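Local coordinates for protein Phthiocerol/phenolphthiocerol synthesis polyketide synthase type I PpsC (Mycobacterium tuberculosis, PDB 5NJI) that probably dehydrates beta-hydroxyacyl intermediates to trans-enoyl products during phthiocerol lipid assembly, as the dehydratase domain of a modular type I polyketide synthase, at residues A[71-76]-A[98-103]; A[113-118]-A[126-131]; A[265-270]-A[308-313]. The protein carries 1 engineered substitution. All blocks are in the same frame, centred on the assembly; numbering follows the deposited sequence. Where two conformers were deposited one is given.

The three contacts illustrate how one double hotdog domain varies its chemistry with place. Interaction 1 is a buried, apolar meeting of helix and strand whose far side touches the bound acyl-CoA. Interactions 2 and 3 are strand pairs ruled by backbone hydrogen bonds, each with one face toward the core and polar or charged groups on the other. Interaction 2 lies farthest from the chain centre, yet I127 packs on Y73 and I76 of the helix in interaction 1. Interaction 3 adjoins interaction 1 through strands 93-100 and 262-272, where L100 meets F267. Interactions 2 and 3 do not touch, and interaction 1 stands between them as their shared neighbour.

Interaction 1: A[71-76]-A[98-103]; sequences AAYAEI and LDLRQM. With 8Z2 (~{S}-[2-[3-[[(2~{R})-4-[[[(2~{R},3~{S},4~{R},5~{R})-5-(6-aminopurin-9-yl)-4-oxidanyl-3-phosphonooxy-oxolan-2-yl]methoxy-oxidanyl-phosphoryl]oxy-oxidanyl-phosphoryl]oxy-3,3-dimethyl-2-oxidanyl-butanoyl]amino]propanoylamino]ethyl] (~{E})-dodec-2-enethioate), chain B.
The helix bearing Y73 and A74 passes over the strand bearing L98 and L100 with 139° between their N-to-C directions and 9.5 Å between the axes at closest approach, a spacing filled by side chains. Y73 is the main bridge. Its CG stands beside the backbone N and anti to the carbonyl carbon (chi1 -61°), which sends the ring out from the helix toward the strand. There CD2 of the ring meets methyl CD2 of L100 at 3.4 Å, the methyl approaching obliquely. L98, modelled in two conformers, reaches back in one of them to lay its CD1 against the helix backbone, 3.7 Å from N of A74.

L100 works on two fronts. While its CD2 is pressed to the tyrosine, its other methyl, CD1, lies 3.7 Å from NP1 of the 8Z2 pantetheine arm, and its carbonyl O accepts a hydrogen bond of 3.0 Å from NP2 of 8Z2 (136° at the hydrogen). M103 adds its CG, 3.3 Å from OP1 of 8Z2. G70, at the start of helix 70-84, and P264 also hydrogen-bond the ligand through their backbones. The helix packed on a curved antiparallel sheet is the hallmark of a hotdog fold, and here the end of strand 93-100 and the loop after it form one wall of the pocket through which the acyl-CoA arm is threaded.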
# COMPACT_ATOMS: atom_id res chain seq x y z
N ALA A 71 0.32 2.02 1.67
CA ALA A 71 0.05 0.60 1.72
C ALA A 71 -0.16 0.08 3.13
O ALA A 71 -0.84 -0.94 3.32
CB ALA A 71 1.22 -0.13 1.04
N ALA A 72 0.41 0.74 4.14
CA ALA A 72 0.21 0.26 5.49
C ALA A 72 -1.23 0.43 5.92
O ALA A 72 -1.76 -0.41 6.65
CB ALA A 72 1.15 0.97 6.46
N TYR A 73 -1.89 1.50 5.48
CA TYR A 73 -3.30 1.68 5.82
C TYR A 73 -4.14 0.58 5.18
O TYR A 73 -5.12 0.11 5.77
CB TYR A 73 -3.78 3.04 5.35
CG TYR A 73 -3.08 4.23 5.96
CD1 TYR A 73 -3.42 4.70 7.21
CD2 TYR A 73 -2.09 4.89 5.27
CE1 TYR A 73 -2.81 5.80 7.73
CE2 TYR A 73 -1.46 5.98 5.78
CZ TYR A 73 -1.83 6.45 7.00
OH TYR A 73 -1.20 7.56 7.50
N ALA A 74 -3.79 0.16 3.97
CA ALA A 74 -4.51 -0.94 3.34
C ALA A 74 -4.40 -2.21 4.16
O ALA A 74 -5.39 -2.89 4.40
CB ALA A 74 -3.98 -1.16 1.92
N GLU A 75 -3.18 -2.53 4.63
CA GLU A 75 -3.02 -3.71 5.48
C GLU A 75 -3.80 -3.56 6.79
O GLU A 75 -4.41 -4.52 7.27
CB GLU A 75 -1.53 -3.94 5.73
CG GLU A 75 -1.24 -4.92 6.86
CD GLU A 75 -1.91 -6.28 6.66
OE1 GLU A 75 -2.37 -6.60 5.55
OE2 GLU A 75 -1.99 -7.04 7.64
N ILE A 76 -3.77 -2.38 7.40
CA ILE A 76 -4.48 -2.21 8.66
C ILE A 76 -5.97 -2.45 8.47
O ILE A 76 -6.61 -3.10 9.30
CB ILE A 76 -4.20 -0.82 9.24
CG1 ILE A 76 -2.75 -0.75 9.71
CG2 ILE A 76 -5.14 -0.49 10.37
CD1 ILE A 76 -2.21 0.66 9.87
N LEU A 98 -10.24 3.33 -0.36
CA LEU A 98 -9.44 3.77 0.77
C LEU A 98 -9.01 5.19 0.50
O LEU A 98 -8.40 5.49 -0.53
CB LEU A 98 -8.23 2.86 1.00
CG LEU A 98 -7.51 3.15 2.32
CD1 LEU A 98 -6.81 1.91 2.81
CD2 LEU A 98 -6.51 4.28 2.17
N ASP A 99 -9.34 6.06 1.43
CA ASP A 99 -9.02 7.42 1.29
C ASP A 99 -7.84 7.79 2.25
O ASP A 99 -8.03 7.63 3.39
CB ASP A 99 -10.23 8.34 1.63
CG ASP A 99 -11.43 8.14 0.63
OD1 ASP A 99 -11.20 8.19 -0.55
OD2 ASP A 99 -12.58 8.03 0.99
N LEU A 100 -6.76 8.39 1.74
CA LEU A 100 -5.59 8.78 2.54
C LEU A 100 -5.77 10.29 2.77
O LEU A 100 -5.51 11.07 1.90
CB LEU A 100 -4.26 8.47 1.81
CG LEU A 100 -4.13 6.98 1.48
CD1 LEU A 100 -2.92 6.66 0.65
CD2 LEU A 100 -4.12 6.18 2.80
N ARG A 101 -6.36 10.66 3.89
CA ARG A 101 -6.67 12.06 4.17
C ARG A 101 -5.48 13.03 4.76
O ARG A 101 -5.56 14.16 4.55
CB ARG A 101 -7.89 12.01 5.11
CG ARG A 101 -8.87 10.84 4.78
CD ARG A 101 -10.37 11.11 4.84
NE ARG A 101 -10.64 12.26 5.69
CZ ARG A 101 -11.72 12.34 6.52
NH1 ARG A 101 -12.61 11.28 6.53
NH2 ARG A 101 -11.87 13.48 7.35
N GLN A 102 -4.63 12.48 5.60
CA GLN A 102 -3.55 13.25 6.20
C GLN A 102 -2.33 12.41 6.46
O GLN A 102 -2.42 11.37 6.95
CB GLN A 102 -4.03 13.93 7.51
CG GLN A 102 -2.95 14.79 8.14
CD GLN A 102 -3.43 15.68 9.30
OE1 GLN A 102 -4.58 16.01 9.34
NE2 GLN A 102 -2.56 16.07 10.20
N MET A 103 -1.21 12.91 6.05
CA MET A 103 0.03 12.17 6.22
C MET A 103 0.31 11.97 7.70
O MET A 103 0.04 12.85 8.53
CB MET A 103 1.20 12.91 5.58
CG MET A 103 1.54 12.46 4.21
SD MET A 103 3.11 13.18 3.68
CE MET A 103 2.83 13.16 1.92
C2 8Z2 B . -13.87 12.78 3.26
C4 8Z2 B . -12.47 14.64 3.12
C5 8Z2 B . -13.04 15.15 4.19
C6 8Z2 B . -14.01 14.52 4.79
C8 8Z2 B . -11.57 16.54 3.58
C10 8Z2 B . 5.24 8.40 -9.06
C11 8Z2 B . 4.65 8.81 -10.35
C12 8Z2 B . 5.01 10.21 -10.66
N9 8Z2 B . -11.51 15.49 2.78
N7 8Z2 B . -12.47 16.29 4.48
N3 8Z2 B . -12.87 13.46 2.63
N1 8Z2 B . -14.46 13.34 4.35
N6 8Z2 B . -14.49 15.14 5.84
C1' 8Z2 B . -10.88 14.81 1.47
C2' 8Z2 B . -11.87 15.27 0.47
O2' 8Z2 B . -12.07 14.02 -0.19
C3' 8Z2 B . -11.06 16.45 -0.29
O3' 8Z2 B . -12.03 17.32 -0.95
C4' 8Z2 B . -9.88 15.40 -0.83
O4' 8Z2 B . -9.59 14.78 0.50
C5' 8Z2 B . -8.53 15.77 -1.43
O5' 8Z2 B . -7.68 16.48 -0.61
P1 8Z2 B . -7.94 17.78 0.05
O11 8Z2 B . -8.52 17.27 1.28
O12 8Z2 B . -9.02 18.63 -0.51
O6 8Z2 B . -6.54 18.71 0.33
P2 8Z2 B . -5.93 18.83 1.82
O21 8Z2 B . -6.94 18.36 2.95
O22 8Z2 B . -5.34 19.96 2.41
O7 8Z2 B . -4.76 17.73 1.52
CPA 8Z2 B . -4.33 17.17 0.27
CPB 8Z2 B . -3.19 16.20 0.67
CP8 8Z2 B . -3.79 15.22 1.69
CP7 8Z2 B . -2.65 15.44 -0.50
CP9 8Z2 B . -2.07 17.01 1.31
OP3 8Z2 B . -4.82 14.58 1.04
CP6 8Z2 B . -2.79 14.17 2.25
OP2 8Z2 B . -1.85 14.55 2.84
NP2 8Z2 B . -3.14 12.89 2.19
CP5 8Z2 B . -2.39 11.77 2.72
CP4 8Z2 B . -1.50 11.20 1.63
CP3 8Z2 B . -0.70 10.02 2.23
OP1 8Z2 B . -0.51 9.97 3.39
NP1 8Z2 B . -0.24 9.11 1.41
CP2 8Z2 B . 0.47 7.95 1.87
CP1 8Z2 B . 1.87 8.27 2.23
S 8Z2 B . 2.84 8.75 0.77
P3 8Z2 B . -13.15 18.12 0.15
O31 8Z2 B . -12.11 18.58 1.41
O32 8Z2 B . -14.06 17.32 0.86
O33 8Z2 B . -13.87 19.32 -0.26
CA1 8Z2 B . 3.04 7.40 0.07
CA2 8Z2 B . 3.86 7.43 -1.17
OA1 8Z2 B . 2.63 6.33 0.39
CA3 8Z2 B . 4.03 6.17 -1.91
CA4 8Z2 B . 4.81 6.22 -3.16
CA5 8Z2 B . 4.72 4.95 -3.97
CA6 8Z2 B . 5.49 5.11 -5.27
CA7 8Z2 B . 4.70 5.95 -6.30
CA8 8Z2 B . 5.58 6.51 -7.40
CA9 8Z2 B . 4.80 7.05 -8.63

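Interaction 2: A[113-118]-A[126-131]; sequences VTTLTG and EIRTRS
The guanidinium of R128 has T115 at its edge and the carboxylate of E126 over one face. At the edge, NH1 of R128 donates to OG1 of T115 at 3.0 Å, and the oxygen sits just 6° out of the guanidinium plane, although the bond is bent to 135° at the hydrogen. T115 presents that oxygen by turning OG1 between its own backbone N and carbonyl carbon (chi1 57°), and the same atom also rests 3.6 Å from CB of E126. Over the face, CD of E126 lies 3.0 Å above the guanidinium plane, offset toward the rim. OE2 of E126 is 3.0 Å from NH2 of R128, but it is well out of the plane, so this is an ion pair without a directed N-H. OE2 is hydrogen-bonded instead to T138 OG1 of strand 136-146.

Beneath this polar surface the backbones pair in antiparallel fashion. V113 and R128 exchange two bonds, V113 N reaching R128 O at 2.8 Å, and T115 and E126 exchange two more, with T115 N 2.9 Å from E126 O. Between them T114 and I127 form the non-hydrogen-bonded pair. Their side chains run alongside one another, OG1 of T114 at 3.9 Å from CG1 of I127, and project to the opposite face, where T114 packs on I76 of helix 70-84 with I127 as its neighbour.

The result is a beta hairpin of strands 110-118 and 122-130: one side carries T115, E126 and R128 beside the buried V113, and the other is seated on the hotdog helix, as expected for the sheet of this fold.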
# COMPACT_ATOMS: atom_id res chain seq x y z
N VAL A 113 -4.93 4.55 16.27
CA VAL A 113 -6.22 4.13 16.78
C VAL A 113 -7.11 3.80 15.59
O VAL A 113 -7.42 4.69 14.79
CB VAL A 113 -6.86 5.21 17.67
CG1 VAL A 113 -8.20 4.72 18.25
CG2 VAL A 113 -5.88 5.61 18.78
N THR A 114 -7.53 2.55 15.49
CA THR A 114 -8.35 2.07 14.38
C THR A 114 -9.73 1.68 14.88
O THR A 114 -9.87 1.14 15.99
CB THR A 114 -7.67 0.87 13.71
OG1 THR A 114 -6.36 1.25 13.28
CG2 THR A 114 -8.44 0.34 12.52
N THR A 115 -10.76 2.02 14.12
CA THR A 115 -12.12 1.58 14.42
C THR A 115 -12.72 0.86 13.23
O THR A 115 -12.38 1.12 12.08
CB THR A 115 -13.04 2.73 14.81
OG1 THR A 115 -13.07 3.71 13.77
CG2 THR A 115 -12.62 3.37 16.14
N LEU A 116 -13.63 -0.05 13.53
CA LEU A 116 -14.37 -0.76 12.49
C LEU A 116 -15.83 -0.83 12.88
O LEU A 116 -16.17 -1.21 14.00
CB LEU A 116 -13.83 -2.17 12.27
CG LEU A 116 -14.48 -3.01 11.16
CD1 LEU A 116 -13.50 -4.02 10.63
CD2 LEU A 116 -15.72 -3.76 11.67
N THR A 117 -16.69 -0.48 11.93
CA THR A 117 -18.12 -0.67 12.07
C THR A 117 -18.60 -1.47 10.86
O THR A 117 -17.97 -1.46 9.81
CB THR A 117 -18.87 0.66 12.14
OG1 THR A 117 -18.70 1.38 10.91
CG2 THR A 117 -18.34 1.50 13.30
N GLY A 118 -19.73 -2.16 11.02
CA GLY A 118 -20.34 -2.86 9.91
C GLY A 118 -20.46 -4.35 10.17
O GLY A 118 -20.53 -4.79 11.33
N GLU A 126 -11.74 3.27 10.07
CA GLU A 126 -11.18 4.61 10.20
C GLU A 126 -9.90 4.51 11.02
O GLU A 126 -9.85 3.76 12.00
CB GLU A 126 -12.19 5.60 10.83
CG GLU A 126 -11.76 7.06 10.79
CD GLU A 126 -12.94 8.02 10.85
OE1 GLU A 126 -14.10 7.56 10.71
OE2 GLU A 126 -12.70 9.23 11.03
N ILE A 127 -8.86 5.21 10.58
CA ILE A 127 -7.54 5.12 11.18
C ILE A 127 -7.12 6.51 11.62
O ILE A 127 -7.06 7.44 10.81
CB ILE A 127 -6.51 4.53 10.19
CG1 ILE A 127 -6.92 3.11 9.85
CG2 ILE A 127 -5.10 4.58 10.79
CD1 ILE A 127 -6.18 2.54 8.67
N ARG A 128 -6.92 6.65 12.90
CA ARG A 128 -6.60 7.90 13.53
C ARG A 128 -5.28 7.83 14.37
O ARG A 128 -4.87 6.77 14.61
CB ARG A 128 -7.73 8.26 14.54
CG ARG A 128 -9.12 8.37 13.98
CD ARG A 128 -10.23 8.45 15.07
NE ARG A 128 -11.53 8.80 14.61
CZ ARG A 128 -12.51 7.92 14.24
NH1 ARG A 128 -12.28 6.56 14.35
NH2 ARG A 128 -13.75 8.40 13.77
N THR A 129 -4.73 8.98 14.77
CA THR A 129 -3.64 9.04 15.78
C THR A 129 -4.24 9.84 17.02
O THR A 129 -5.04 10.73 16.79
CB THR A 129 -2.34 9.70 15.30
OG1 THR A 129 -2.64 10.98 14.80
CG2 THR A 129 -1.54 8.80 14.26
N ARG A 130 -3.82 9.49 18.28
CA ARG A 130 -4.25 10.12 19.53
C ARG A 130 -3.57 11.53 19.39
O ARG A 130 -2.37 11.54 19.19
CB ARG A 130 -3.85 9.38 20.88
CG ARG A 130 -4.60 9.63 22.18
CD ARG A 130 -5.84 10.49 22.09
NE ARG A 130 -6.65 10.53 23.31
CZ ARG A 130 -7.12 9.42 23.98
NH1 ARG A 130 -6.80 8.14 23.48
NH2 ARG A 130 -7.92 9.56 25.15
N SER A 131 -4.30 12.67 19.41
CA SER A 131 -3.42 14.02 19.28
C SER A 131 -2.54 14.21 20.53
O SER A 131 -2.90 13.76 21.62
CB SER A 131 -4.41 15.16 19.11
OG SER A 131 -5.44 14.81 18.22

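Interaction 3: A[265-270]-A[308-313]; sequences VRFAGV and LVVDEV
F267, followed outward, meets V313 and V310, on either side of the corner at D311, almost from its root. CB lies 4.0 Å from the carbonyl O of E312. CG stands beside the backbone N (chi1 -60°), and from there the ring carries CD1 to 4.1 Å from CG1 of V310 and CE1 to 3.6 Å from CG2 of V313, both methyls meeting the ring obliquely. CE2, across the ring, faces L100 CD1 of strand 93-100, and M229 and L233 of helix 226-234 also touch the ring. On the same face, V270 CG1 crosses L308 CD1 while its CG2 nears V310.

On the face carrying A268 and E312, the methyl of A268 packs on E312, and the end of R266 comes alongside, guanidinium and carboxylate planes 49° apart, with NH1 of R266 at 4.0 Å from OE1 of E312, a long salt bridge. A water completes the link more closely: it accepts from NH1 of R266 at 2.6 Å and donates to OE1 of E312 at 2.8 Å.

Backbone hydrogen bonds hold the two strands together. A268 and E312 exchange two, including A268 N to E312 O at 2.9 Å. Segment 308-313 turns a corner at D311, where D311 N donates to G269 O at 2.9 Å. G269 itself adopts a positive phi of 67° in a G1 bulge against strand 93-100, while V265 and R266 form a classic bulge opposite E314. D311 OD2 is hydrogen-bonded to H271 NE2.

Strand 262-272 is thus inserted between strands 93-100 and 306-317, with strand 292-300 next in order, and helix 226-234 lies on the face carrying F267.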
# COMPACT_ATOMS: atom_id res chain seq x y z
N VAL A 265 -3.45 9.38 -2.76
CA VAL A 265 -4.51 9.91 -1.90
C VAL A 265 -5.74 9.02 -1.88
O VAL A 265 -6.58 9.18 -0.99
CB VAL A 265 -4.90 11.34 -2.32
CG1 VAL A 265 -3.75 12.30 -2.08
CG2 VAL A 265 -5.35 11.39 -3.77
N ARG A 266 -5.88 8.09 -2.81
CA ARG A 266 -7.02 7.20 -2.83
C ARG A 266 -6.66 5.91 -3.56
O ARG A 266 -5.96 5.94 -4.58
CB ARG A 266 -8.21 7.88 -3.52
CG ARG A 266 -9.52 7.16 -3.46
CD ARG A 266 -10.65 8.16 -3.84
NE ARG A 266 -11.99 7.58 -3.70
CZ ARG A 266 -12.54 6.79 -4.61
NH1 ARG A 266 -11.88 6.48 -5.71
NH2 ARG A 266 -13.77 6.30 -4.43
N PHE A 267 -7.13 4.80 -3.03
CA PHE A 267 -7.09 3.52 -3.72
C PHE A 267 -8.53 3.09 -3.93
O PHE A 267 -9.39 3.34 -3.08
CB PHE A 267 -6.36 2.43 -2.94
CG PHE A 267 -4.91 2.72 -2.62
CD1 PHE A 267 -3.93 2.60 -3.58
CD2 PHE A 267 -4.54 3.05 -1.34
CE1 PHE A 267 -2.60 2.86 -3.26
CE2 PHE A 267 -3.21 3.30 -1.02
CZ PHE A 267 -2.25 3.20 -1.99
N ALA A 268 -8.81 2.46 -5.06
CA ALA A 268 -10.10 1.83 -5.24
C ALA A 268 -9.89 0.45 -5.84
O ALA A 268 -9.07 0.28 -6.74
CB ALA A 268 -11.01 2.66 -6.14
N GLY A 269 -10.62 -0.53 -5.33
CA GLY A 269 -10.55 -1.87 -5.88
C GLY A 269 -9.20 -2.50 -5.64
O GLY A 269 -8.46 -2.80 -6.59
N VAL A 270 -8.83 -2.67 -4.38
CA VAL A 270 -7.61 -3.40 -4.03
C VAL A 270 -8.00 -4.86 -3.82
O VAL A 270 -8.73 -5.19 -2.89
CB VAL A 270 -6.93 -2.82 -2.79
CG1 VAL A 270 -5.67 -3.62 -2.48
CG2 VAL A 270 -6.59 -1.38 -2.99
N LEU A 308 -1.93 -9.48 -6.48
CA LEU A 308 -2.44 -8.18 -6.07
C LEU A 308 -2.89 -7.45 -7.32
O LEU A 308 -2.12 -7.34 -8.29
CB LEU A 308 -1.36 -7.35 -5.36
CG LEU A 308 -1.75 -5.93 -4.99
CD1 LEU A 308 -2.73 -5.94 -3.86
CD2 LEU A 308 -0.51 -5.13 -4.61
N VAL A 309 -4.11 -6.94 -7.33
CA VAL A 309 -4.57 -6.07 -8.41
C VAL A 309 -5.11 -4.82 -7.76
O VAL A 309 -6.03 -4.90 -6.94
CB VAL A 309 -5.67 -6.73 -9.27
CG1 VAL A 309 -6.22 -5.75 -10.29
CG2 VAL A 309 -5.13 -7.97 -9.95
N VAL A 310 -4.54 -3.66 -8.10
CA VAL A 310 -5.07 -2.37 -7.68
C VAL A 310 -5.74 -1.72 -8.88
O VAL A 310 -5.05 -1.30 -9.82
CB VAL A 310 -3.98 -1.46 -7.10
CG1 VAL A 310 -4.58 -0.16 -6.61
CG2 VAL A 310 -3.26 -2.17 -6.00
N ASP A 311 -7.07 -1.59 -8.84
CA ASP A 311 -7.82 -1.06 -9.98
C ASP A 311 -7.54 0.42 -10.20
O ASP A 311 -7.41 0.87 -11.35
CB ASP A 311 -9.33 -1.27 -9.79
CG ASP A 311 -9.77 -2.74 -9.82
OD1 ASP A 311 -9.06 -3.63 -10.32
OD2 ASP A 311 -10.91 -2.99 -9.34
N GLU A 312 -7.52 1.22 -9.13
CA GLU A 312 -7.21 2.64 -9.22
C GLU A 312 -6.32 3.06 -8.07
O GLU A 312 -6.65 2.82 -6.90
CB GLU A 312 -8.48 3.51 -9.17
CG GLU A 312 -9.43 3.28 -10.32
CD GLU A 312 -10.70 4.12 -10.19
OE1 GLU A 312 -10.83 4.86 -9.20
OE2 GLU A 312 -11.57 4.02 -11.08
N VAL A 313 -5.24 3.73 -8.40
CA VAL A 313 -4.47 4.47 -7.41
C VAL A 313 -4.45 5.91 -7.88
O VAL A 313 -3.90 6.23 -8.94
CB VAL A 313 -3.06 3.90 -7.20
CG1 VAL A 313 -2.34 3.72 -8.49
CG2 VAL A 313 -2.23 4.80 -6.24
O HOH W 1 -13.13 5.28 -7.64